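PDB 6ZMQ: cytochrome C-type biogenesis protein ccmF from Thermus thermophilus, which probably acts as a membrane-bound heme lyase in cytochrome c maturation, binding heme b and helping attach heme to apocytochrome c. Local coordinates for residues T218-E221 and E222-W225; L425-W428 and R429-R432; F151-G154 and V155-T158. All coordinates share one frame; numbering follows the deposited sequence.

All three contacts are local, each between side chains a few residues apart on one continuous stretch. Contact 3 is the most buried: it lies near the end of helix 135-157 and combines helical backbone bonds with aromatic, methionine and lipid contacts. Contact 1 is partly buried. It leads into helix 224-247, and its chemistry is mainly polar, with a lipid headgroup and the heme both within bonding distance. Contact 2 is a surface loop after helix 402-422, where an arginine lies on leucine and proline. Contacts 1 and 3 belong to the cytochrome c assembly region, and contact 2 to the C-terminal CcmF region. The centres of contacts 2 and 3 are about 50 Å apart.

Contact 1 (T218-E221 and E222-W225); sequences TWVE and ETRW. With PTY (phosphatidylethanolamine), chain F.
Glu222 reaches back along the chain to Thr218, one turn earlier. Its CB rests beside the carbonyl carbon of Glu221. CG stands beside the backbone N (chi1 -47°), which turns the chain back toward Thr218, and it lies 3.3 Å from Thr218 O. CD is also nearest Thr218 O. The glutamate and threonine side chains cross at a slant. OE2 is 3.5 Å from Thr218 OG1, a loose approach. OE1 comes close to Thr218 O, but both are acceptors and form no hydrogen bond; its partner is Arg137, in a salt bridge.

Thr223 fills the next position. Its CG2 lies 3.3 Å from Trp219 O and 4.4 Å from CE3 of the Trp219 ring. Its N gives a weak bond of 3.4 Å to Val220 O. Thr223 is the N-cap residue of the following helix, but its side chain makes no capping bond.

The turn also binds phosphatidylethanolamine. The lipid amine N1 donates to Glu221 O at 3.1 Å. Lipid O11 sits at the edge of the Trp225 ring, in its plane, 3.3 Å from CD1. Trp225 CZ3 lies 3.4 Å above the guanidinium plane of Arg224. The ring thus covers one face of the guanidinium, and Arg224 NH2 hydrogen-bonds to heme O2D.

Residues 218-223 link helix 185-213 to helix 224-247. Trp219 packs on helices 185-213, 266-284 and 288-307 and stacks with Phe292, while Val220 lies on helix 266-284.

Contact 2 (L425-W428 and R429-R432); sequences LLPW and RRAR
In the surface loop between helix 402-422 and helix 439-454, Arg430 folds back over Leu426 and Pro427. Both apolar residues meet its guanidinium obliquely, mainly at NH1. NH1 lies 3.4 Å from Pro427 CD and 3.5 Å from Leu426 CD2. The leucine and arginine side chains cross at about a right angle. Nearer the backbone, Pro427 crosses the aliphatic part of the arginine at a slant, its CG 3.7 Å from Arg430 CD.

The arginine is extended as far as CD and then turns at chi3 (81°), which swings the guanidinium round to the leucine. Its NE gives a weak bond of 2.9 Å to Arg432 O. NH2 has a weak bond to Leu360 O.

The loop bends sharply at Arg429, whose phi is positive (39°). The backbone here is tied to the start of helix 362-384 and the residue just before it: Arg429 N bonds to Glu363 OE1, and Arg430 N to Ser361 OG. Pro427 shares backbone bonds with Arg362, which also makes a cation-pi contact with Trp428. Trp428 points away from 429-432; its side chain touches helix 266-284 at Thr283 and Arg284, and comes within about 6 Å of the heme.

Contact 3 (F151-G154 and V155-T158); sequences FFFG and VMAT. With PTY (phosphatidylethanolamine), chain E.
Phe151 and Val155 meet one turn apart near the C-terminal end of transmembrane helix 135-157. The backbone bonding is uneven here, with good and weak bonds mixed. Val155 N bonds to Phe151 O at 2.8 Å. The bonds from Met156 N to Phe152 O and from Ala157 N to Phe153 O are weak. Gly154 O takes two donors. Thr158 N comes in close to the line of the C=O bond, at 2.9 Å, and Ala157 N, at 3.0 Å, stands above the carbonyl plane. The second is an i to i+3 bond, beside the i to i+4 bond of the regular helix.

The apolar contacts come next. Val155 CB lies over one face of the Phe151 ring, toward its rim, and CG2 is 4.1 Å from CZ. Phe151 also stacks with Phe332 of helix 325-345. Phe153 packs on helix 20-47.

The lipid lies along the side of the helix that carries Phe151, Gly154 and Thr158. Acyl carbon C17 of phosphatidylethanolamine is 3.7 Å from Phe151 CD1. C36 passes 3.9 Å from Gly154 C, where the backbone carries no side chain.

The last kind is a Met-aromatic contact. Met156 and Phe153 lie side by side and point the same way. The bend at chi3 (-45°) brings Met156 CE over one face of the Phe153 ring, 3.9 Å from its centroid and 23° off the normal, a CH-pi contact. SD approaches the ring obliquely, 4.7 Å from that centroid.

Contact 1 (T218-E221 and E222-W225)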
loop_
_atom_site.group_PDB
_atom_site.type_symbol
_atom_site.label_atom_id
_atom_site.label_comp_id
_atom_site.label_asym_id
_atom_site.label_seq_id
_atom_site.Cartn_x
_atom_site.Cartn_y
_atom_site.Cartn_z
ATOM N N THR A 218 -23.675 -13.102 5.591
ATOM C CA THR A 218 -22.766 -13.900 6.406
ATOM C C THR A 218 -21.320 -13.855 5.928
ATOM O O THR A 218 -20.417 -14.169 6.710
ATOM C CB THR A 218 -23.236 -15.360 6.443
ATOM O OG1 THR A 218 -22.388 -16.113 7.319
ATOM C CG2 THR A 218 -23.205 -15.981 5.046
ATOM N N TRP A 219 -21.086 -13.462 4.674
ATOM C CA TRP A 219 -19.771 -13.565 4.047
ATOM C C TRP A 219 -18.719 -12.619 4.621
ATOM O O TRP A 219 -17.534 -12.958 4.563
ATOM C CB TRP A 219 -19.898 -13.302 2.545
ATOM C CG TRP A 219 -20.188 -11.866 2.234
ATOM C CD1 TRP A 219 -21.395 -11.245 2.330
ATOM C CD2 TRP A 219 -19.256 -10.868 1.786
ATOM N NE1 TRP A 219 -21.275 -9.925 1.976
ATOM C CE2 TRP A 219 -19.971 -9.670 1.640
ATOM C CE3 TRP A 219 -17.886 -10.871 1.501
ATOM C CZ2 TRP A 219 -19.369 -8.489 1.206
ATOM C CZ3 TRP A 219 -17.287 -9.691 1.078
ATOM C CH2 TRP A 219 -18.032 -8.521 0.931
ATOM N N VAL A 220 -19.093 -11.463 5.179
ATOM C CA VAL A 220 -18.074 -10.465 5.481
ATOM C C VAL A 220 -17.601 -10.581 6.927
ATOM O O VAL A 220 -16.480 -10.149 7.239
ATOM C CB VAL A 220 -18.537 -9.023 5.156
ATOM C CG1 VAL A 220 -19.461 -8.471 6.196
ATOM C CG2 VAL A 220 -17.338 -8.100 4.975
ATOM N N GLU A 221 -18.383 -11.207 7.797
ATOM C CA GLU A 221 -18.009 -11.343 9.189
ATOM C C GLU A 221 -17.187 -12.595 9.439
ATOM O O GLU A 221 -16.483 -12.665 10.452
ATOM C CB GLU A 221 -19.274 -11.318 10.057
ATOM C CG GLU A 221 -20.506 -11.825 9.320
ATOM C CD GLU A 221 -21.752 -11.818 10.173
ATOM O OE1 GLU A 221 -22.664 -12.621 9.897
ATOM O OE2 GLU A 221 -21.833 -10.975 11.096
ATOM N N GLU A 222 -17.239 -13.559 8.518
ATOM C CA GLU A 222 -16.282 -14.651 8.493
ATOM C C GLU A 222 -14.963 -14.275 7.829
ATOM O O GLU A 222 -13.978 -14.999 8.005
ATOM C CB GLU A 222 -16.869 -15.860 7.761
ATOM C CG GLU A 222 -18.283 -16.250 8.170
ATOM C CD GLU A 222 -18.998 -17.043 7.080
ATOM O OE1 GLU A 222 -19.007 -16.587 5.915
ATOM O OE2 GLU A 222 -19.528 -18.134 7.379
ATOM N N THR A 223 -14.903 -13.181 7.062
ATOM C CA THR A 223 -13.695 -12.872 6.297
ATOM C C THR A 223 -12.984 -11.623 6.815
ATOM O O THR A 223 -11.959 -11.216 6.245
ATOM C CB THR A 223 -14.018 -12.720 4.804
ATOM O OG1 THR A 223 -12.808 -12.813 4.058
ATOM C CG2 THR A 223 -14.655 -11.380 4.483
ATOM N N ARG A 224 -13.435 -11.108 7.967
ATOM C CA ARG A 224 -13.166 -9.745 8.433
ATOM C C ARG A 224 -11.683 -9.481 8.693
ATOM O O ARG A 224 -11.190 -8.370 8.437
ATOM C CB ARG A 224 -14.035 -9.513 9.681
ATOM C CG ARG A 224 -13.681 -8.364 10.610
ATOM C CD ARG A 224 -12.908 -8.793 11.878
ATOM N NE ARG A 224 -12.835 -7.783 12.940
ATOM C CZ ARG A 224 -12.241 -6.587 12.876
ATOM N NH1 ARG A 224 -12.381 -5.743 13.887
ATOM N NH2 ARG A 224 -11.519 -6.208 11.826
ATOM N N TRP A 225 -10.945 -10.504 9.121
ATOM C CA TRP A 225 -9.561 -10.279 9.524
ATOM C C TRP A 225 -8.646 -10.172 8.309
ATOM O O TRP A 225 -7.650 -9.442 8.345
ATOM C CB TRP A 225 -9.122 -11.384 10.489
ATOM C CG TRP A 225 -9.730 -11.232 11.896
ATOM C CD1 TRP A 225 -10.432 -12.190 12.569
ATOM C CD2 TRP A 225 -9.675 -10.090 12.785
ATOM N NE1 TRP A 225 -10.839 -11.722 13.793
ATOM C CE2 TRP A 225 -10.381 -10.442 13.956
ATOM C CE3 TRP A 225 -9.107 -8.811 12.706
ATOM C CZ2 TRP A 225 -10.531 -9.565 15.028
ATOM C CZ3 TRP A 225 -9.256 -7.951 13.777
ATOM C CH2 TRP A 225 -9.966 -8.328 14.916
HETATM C C1 PTY F . -5.968 -14.643 8.710
HETATM C C2 PTY F . -13.049 -14.073 11.138
HETATM C C3 PTY F . -12.124 -15.281 11.291
HETATM O O4 PTY F . -4.844 -14.722 7.882
HETATM C C5 PTY F . -7.107 -15.757 10.676
HETATM C C6 PTY F . -5.876 -15.745 9.760
HETATM O O7 PTY F . -4.735 -15.477 10.530
HETATM C C8 PTY F . -3.859 -16.542 10.795
HETATM O O10 PTY F . -4.278 -17.594 11.150
HETATM C C11 PTY F . -2.349 -16.335 10.637
HETATM C C12 PTY F . -1.620 -17.677 10.710
HETATM C C13 PTY F . -0.108 -17.518 10.518
HETATM C C14 PTY F . 0.491 -16.657 11.632
HETATM C C15 PTY F . 2.011 -16.825 11.681
HETATM C C16 PTY F . 2.615 -15.565 12.301
HETATM C C17 PTY F . 4.048 -15.342 11.808
HETATM C C18 PTY F . 4.199 -14.154 10.843
HETATM C C19 PTY F . 3.261 -12.979 11.139
HETATM C C20 PTY F . 3.980 -11.639 10.947
HETATM C C21 PTY F . 4.286 -11.369 9.471
HETATM C C22 PTY F . 5.001 -10.018 9.345
HETATM C C23 PTY F . 4.792 -9.378 7.968
HETATM C C24 PTY F . 6.091 -9.466 7.158
HETATM C C25 PTY F . 6.418 -8.112 6.520
HETATM C C26 PTY F . 7.829 -8.123 5.927
HETATM C C27 PTY F . 8.382 -6.700 5.887
HETATM C C28 PTY F . 9.905 -6.767 5.986
HETATM C C29 PTY F . 10.440 -5.552 6.737
HETATM C C30 PTY F . -4.355 -13.498 7.408
HETATM C C31 PTY F . -2.993 -13.431 6.711
HETATM O O30 PTY F . -5.002 -12.511 7.529
HETATM C C32 PTY F . -1.847 -14.002 7.546
HETATM C C33 PTY F . -0.528 -13.687 6.836
HETATM C C34 PTY F . 0.500 -13.150 7.833
HETATM C C35 PTY F . 1.426 -12.178 7.105
HETATM C C36 PTY F . 2.259 -12.950 6.078
HETATM C C37 PTY F . 3.631 -12.289 5.894
HETATM C C38 PTY F . 4.484 -13.058 4.880
HETATM C C39 PTY F . 5.821 -12.363 4.621
HETATM C C40 PTY F . 6.919 -13.408 4.426
HETATM C C41 PTY F . 8.290 -12.739 4.338
HETATM C C42 PTY F . 8.873 -12.622 5.743
HETATM C C43 PTY F . 10.146 -13.462 5.822
HETATM C C44 PTY F . 11.031 -12.875 6.917
HETATM P P1 PTY F . -9.703 -16.176 10.791
HETATM O O11 PTY F . -10.824 -14.967 10.868
HETATM O O12 PTY F . -10.327 -17.355 10.082
HETATM O O13 PTY F . -9.366 -16.617 12.196
HETATM O O14 PTY F . -8.336 -15.672 9.995
HETATM N N1 PTY F . -14.286 -14.326 11.856
#

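Contact 2 (L425-W428 and R429-R432)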
loop_
_atom_site.group_PDB
_atom_site.type_symbol
_atom_site.label_atom_id
_atom_site.label_comp_id
_atom_site.label_asym_id
_atom_site.label_seq_id
_atom_site.Cartn_x
_atom_site.Cartn_y
_atom_site.Cartn_z
ATOM N N LEU A 425 -19.813 9.379 17.168
ATOM C CA LEU A 425 -20.548 10.044 18.236
ATOM C C LEU A 425 -22.038 10.120 17.951
ATOM O O LEU A 425 -22.772 10.775 18.701
ATOM C CB LEU A 425 -20.003 11.455 18.460
ATOM C CG LEU A 425 -18.767 11.631 19.338
ATOM C CD1 LEU A 425 -18.577 13.103 19.660
ATOM C CD2 LEU A 425 -18.940 10.847 20.631
ATOM N N LEU A 426 -22.499 9.454 16.895
ATOM C CA LEU A 426 -23.889 9.313 16.526
ATOM C C LEU A 426 -24.390 7.919 16.889
ATOM O O LEU A 426 -23.642 6.938 16.796
ATOM C CB LEU A 426 -24.085 9.540 15.020
ATOM C CG LEU A 426 -23.814 10.941 14.465
ATOM C CD1 LEU A 426 -23.933 10.954 12.953
ATOM C CD2 LEU A 426 -24.780 11.945 15.069
ATOM N N PRO A 427 -25.637 7.799 17.323
ATOM C CA PRO A 427 -26.212 6.476 17.567
ATOM C C PRO A 427 -26.645 5.805 16.270
ATOM O O PRO A 427 -26.790 6.438 15.223
ATOM C CB PRO A 427 -27.415 6.784 18.465
ATOM C CG PRO A 427 -27.852 8.125 17.987
ATOM C CD PRO A 427 -26.561 8.871 17.742
ATOM N N TRP A 428 -26.832 4.489 16.360
ATOM C CA TRP A 428 -27.243 3.695 15.209
ATOM C C TRP A 428 -28.710 3.952 14.852
ATOM O O TRP A 428 -29.563 4.045 15.744
ATOM C CB TRP A 428 -27.062 2.207 15.504
ATOM C CG TRP A 428 -25.651 1.655 15.677
ATOM C CD1 TRP A 428 -25.128 1.107 16.813
ATOM C CD2 TRP A 428 -24.633 1.516 14.670
ATOM N NE1 TRP A 428 -23.842 0.671 16.587
ATOM C CE2 TRP A 428 -23.515 0.910 15.280
ATOM C CE3 TRP A 428 -24.550 1.868 13.326
ATOM C CZ2 TRP A 428 -22.332 0.645 14.585
ATOM C CZ3 TRP A 428 -23.372 1.600 12.633
ATOM C CH2 TRP A 428 -22.285 0.992 13.263
ATOM N N ARG A 429 -28.973 4.036 13.534
ATOM C CA ARG A 429 -30.274 4.231 12.843
ATOM C C ARG A 429 -31.227 5.212 13.538
ATOM O O ARG A 429 -32.323 4.860 13.975
ATOM C CB ARG A 429 -31.004 2.915 12.542
ATOM C CG ARG A 429 -31.806 3.079 11.225
ATOM C CD ARG A 429 -31.994 1.864 10.330
ATOM N NE ARG A 429 -33.001 2.187 9.314
ATOM C CZ ARG A 429 -33.592 1.313 8.503
ATOM N NH1 ARG A 429 -33.301 0.023 8.578
ATOM N NH2 ARG A 429 -34.485 1.735 7.617
ATOM N N ARG A 430 -30.787 6.460 13.623
ATOM C CA ARG A 430 -31.595 7.528 14.196
ATOM C C ARG A 430 -32.352 8.276 13.097
ATOM O O ARG A 430 -31.864 8.416 11.970
ATOM C CB ARG A 430 -30.688 8.488 14.958
ATOM C CG ARG A 430 -31.352 9.577 15.775
ATOM C CD ARG A 430 -30.325 10.473 16.454
ATOM N NE ARG A 430 -29.802 11.478 15.523
ATOM C CZ ARG A 430 -28.686 11.364 14.801
ATOM N NH1 ARG A 430 -27.899 10.303 14.913
ATOM N NH2 ARG A 430 -28.336 12.339 13.976
ATOM N N ALA A 431 -33.557 8.753 13.435
ATOM C CA ALA A 431 -34.363 9.547 12.505
ATOM C C ALA A 431 -33.710 10.893 12.194
ATOM O O ALA A 431 -33.445 11.214 11.031
ATOM C CB ALA A 431 -35.770 9.751 13.072
ATOM N N ARG A 432 -33.447 11.701 13.222
ATOM C CA ARG A 432 -32.872 13.019 12.988
ATOM C C ARG A 432 -32.053 13.453 14.195
ATOM O O ARG A 432 -32.284 12.998 15.318
ATOM C CB ARG A 432 -33.942 14.079 12.705
ATOM C CG ARG A 432 -33.524 15.092 11.646
ATOM C CD ARG A 432 -34.404 16.319 11.685
ATOM N NE ARG A 432 -34.404 16.878 13.031
ATOM C CZ ARG A 432 -34.915 18.060 13.357
ATOM N NH1 ARG A 432 -35.482 18.820 12.433
ATOM N NH2 ARG A 432 -34.856 18.479 14.612
#

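Contact 3 (F151-G154 and V155-T158)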
loop_
_atom_site.group_PDB
_atom_site.type_symbol
_atom_site.label_atom_id
_atom_site.label_comp_id
_atom_site.label_asym_id
_atom_site.label_seq_id
_atom_site.Cartn_x
_atom_site.Cartn_y
_atom_site.Cartn_z
ATOM N N PHE A 151 -4.322 -18.029 -13.395
ATOM C CA PHE A 151 -3.878 -16.867 -14.172
ATOM C C PHE A 151 -2.418 -16.537 -13.906
ATOM O O PHE A 151 -1.673 -16.257 -14.847
ATOM C CB PHE A 151 -4.702 -15.608 -13.905
ATOM C CG PHE A 151 -4.174 -14.401 -14.670
ATOM C CD1 PHE A 151 -4.170 -14.398 -16.062
ATOM C CD2 PHE A 151 -3.600 -13.326 -14.008
ATOM C CE1 PHE A 151 -3.667 -13.313 -16.775
ATOM C CE2 PHE A 151 -3.093 -12.237 -14.711
ATOM C CZ PHE A 151 -3.127 -12.234 -16.097
ATOM N N PHE A 152 -1.995 -16.565 -12.633
ATOM C CA PHE A 152 -0.609 -16.220 -12.300
ATOM C C PHE A 152 0.378 -17.236 -12.855
ATOM O O PHE A 152 1.410 -16.864 -13.417
ATOM C CB PHE A 152 -0.417 -16.094 -10.788
ATOM C CG PHE A 152 -0.853 -14.783 -10.243
ATOM C CD1 PHE A 152 -0.557 -13.608 -10.920
ATOM C CD2 PHE A 152 -1.544 -14.719 -9.046
ATOM C CE1 PHE A 152 -0.964 -12.393 -10.419
ATOM C CE2 PHE A 152 -1.952 -13.505 -8.537
ATOM C CZ PHE A 152 -1.666 -12.346 -9.227
ATOM N N PHE A 153 0.047 -18.518 -12.775
ATOM C CA PHE A 153 1.005 -19.503 -13.252
ATOM C C PHE A 153 0.894 -19.729 -14.759
ATOM O O PHE A 153 1.888 -20.090 -15.394
ATOM C CB PHE A 153 0.865 -20.785 -12.436
ATOM C CG PHE A 153 1.497 -20.672 -11.071
ATOM C CD1 PHE A 153 2.861 -20.852 -10.916
ATOM C CD2 PHE A 153 0.746 -20.308 -9.960
ATOM C CE1 PHE A 153 3.461 -20.719 -9.673
ATOM C CE2 PHE A 153 1.338 -20.175 -8.709
ATOM C CZ PHE A 153 2.697 -20.379 -8.576
ATOM N N GLY A 154 -0.276 -19.478 -15.358
ATOM C CA GLY A 154 -0.354 -19.379 -16.808
ATOM C C GLY A 154 0.443 -18.212 -17.362
ATOM O O GLY A 154 1.249 -18.383 -18.280
ATOM N N VAL A 155 0.295 -17.023 -16.754
ATOM C CA VAL A 155 1.019 -15.832 -17.206
ATOM C C VAL A 155 2.494 -15.920 -16.813
ATOM O O VAL A 155 3.309 -15.083 -17.210
ATOM C CB VAL A 155 0.354 -14.550 -16.653
ATOM C CG1 VAL A 155 0.824 -14.198 -15.233
ATOM C CG2 VAL A 155 0.528 -13.367 -17.598
ATOM N N MET A 156 2.827 -16.842 -15.908
ATOM C CA MET A 156 4.214 -17.170 -15.624
ATOM C C MET A 156 4.751 -18.261 -16.552
ATOM O O MET A 156 5.966 -18.411 -16.685
ATOM C CB MET A 156 4.326 -17.610 -14.168
ATOM C CG MET A 156 5.680 -17.423 -13.501
ATOM S SD MET A 156 5.577 -18.071 -11.819
ATOM C CE MET A 156 4.010 -17.382 -11.260
ATOM N N ALA A 157 3.880 -19.087 -17.145
ATOM C CA ALA A 157 4.388 -20.201 -17.936
ATOM C C ALA A 157 4.413 -19.960 -19.439
ATOM O O ALA A 157 5.449 -20.220 -20.059
ATOM C CB ALA A 157 3.577 -21.473 -17.674
ATOM N N THR A 158 3.337 -19.456 -20.053
ATOM C CA THR A 158 3.384 -19.313 -21.511
ATOM C C THR A 158 4.106 -18.021 -21.893
ATOM O O THR A 158 4.857 -17.983 -22.872
ATOM C CB THR A 158 1.984 -19.409 -22.156
ATOM O OG1 THR A 158 2.088 -19.148 -23.562
ATOM C CG2 THR A 158 0.944 -18.447 -21.546
HETATM C C1 PTY E . -0.762 -12.446 -27.043
HETATM C C2 PTY E . 1.791 -8.365 -32.340
HETATM C C3 PTY E . 1.225 -7.945 -30.984
HETATM O O4 PTY E . 0.256 -12.927 -26.214
HETATM C C5 PTY E . -0.574 -9.934 -26.792
HETATM C C6 PTY E . -1.429 -11.180 -26.491
HETATM O O7 PTY E . -1.724 -11.301 -25.110
HETATM C C8 PTY E . -3.053 -11.676 -24.787
HETATM O O10 PTY E . -3.808 -11.953 -25.656
HETATM C C11 PTY E . -3.554 -11.728 -23.330
HETATM C C12 PTY E . -4.967 -12.340 -23.202
HETATM C C13 PTY E . -5.711 -11.889 -21.926
HETATM C C14 PTY E . -6.450 -13.027 -21.200
HETATM C C15 PTY E . -6.499 -12.806 -19.679
HETATM C C16 PTY E . -7.746 -13.415 -19.013
HETATM C C17 PTY E . -7.344 -14.444 -17.943
HETATM C C18 PTY E . -8.368 -14.570 -16.805
HETATM C C19 PTY E . -8.019 -15.759 -15.900
HETATM C C20 PTY E . -9.198 -16.115 -14.984
HETATM C C21 PTY E . -9.112 -17.574 -14.519
HETATM C C22 PTY E . -10.498 -18.232 -14.514
HETATM C C23 PTY E . -11.260 -17.894 -13.228
HETATM C C24 PTY E . -12.581 -18.671 -13.166
HETATM C C25 PTY E . -13.262 -18.528 -11.801
HETATM C C26 PTY E . -14.631 -17.862 -11.964
HETATM C C27 PTY E . -15.644 -18.463 -10.991
HETATM C C28 PTY E . -16.796 -17.476 -10.827
HETATM C C29 PTY E . -18.067 -18.188 -10.377
HETATM C C30 PTY E . 0.456 -14.306 -26.364
HETATM C C31 PTY E . -0.465 -15.285 -25.636
HETATM O O30 PTY E . 1.323 -14.713 -27.066
HETATM C C32 PTY E . -0.530 -14.912 -24.154
HETATM C C33 PTY E . -1.630 -15.690 -23.428
HETATM C C34 PTY E . -1.500 -15.469 -21.918
HETATM C C35 PTY E . -2.638 -16.179 -21.182
HETATM C C36 PTY E . -2.214 -16.567 -19.764
HETATM C C37 PTY E . -2.993 -17.804 -19.318
HETATM C C38 PTY E . -3.827 -17.471 -18.080
HETATM C C39 PTY E . -4.773 -18.621 -17.729
HETATM C C40 PTY E . -6.202 -18.245 -18.124
HETATM C C41 PTY E . -7.219 -19.204 -17.501
HETATM C C42 PTY E . -7.506 -20.354 -18.465
HETATM C C43 PTY E . -8.864 -20.967 -18.134
HETATM C C44 PTY E . -8.637 -22.290 -17.411
HETATM P P1 PTY E . 0.090 -9.670 -29.372
HETATM O O11 PTY E . 1.423 -8.968 -30.047
HETATM O O12 PTY E . -1.070 -8.706 -29.447
HETATM O O13 PTY E . -0.253 -10.889 -30.192
HETATM O O14 PTY E . 0.377 -10.144 -27.811
HETATM N N1 PTY E . 0.735 -8.321 -33.336
#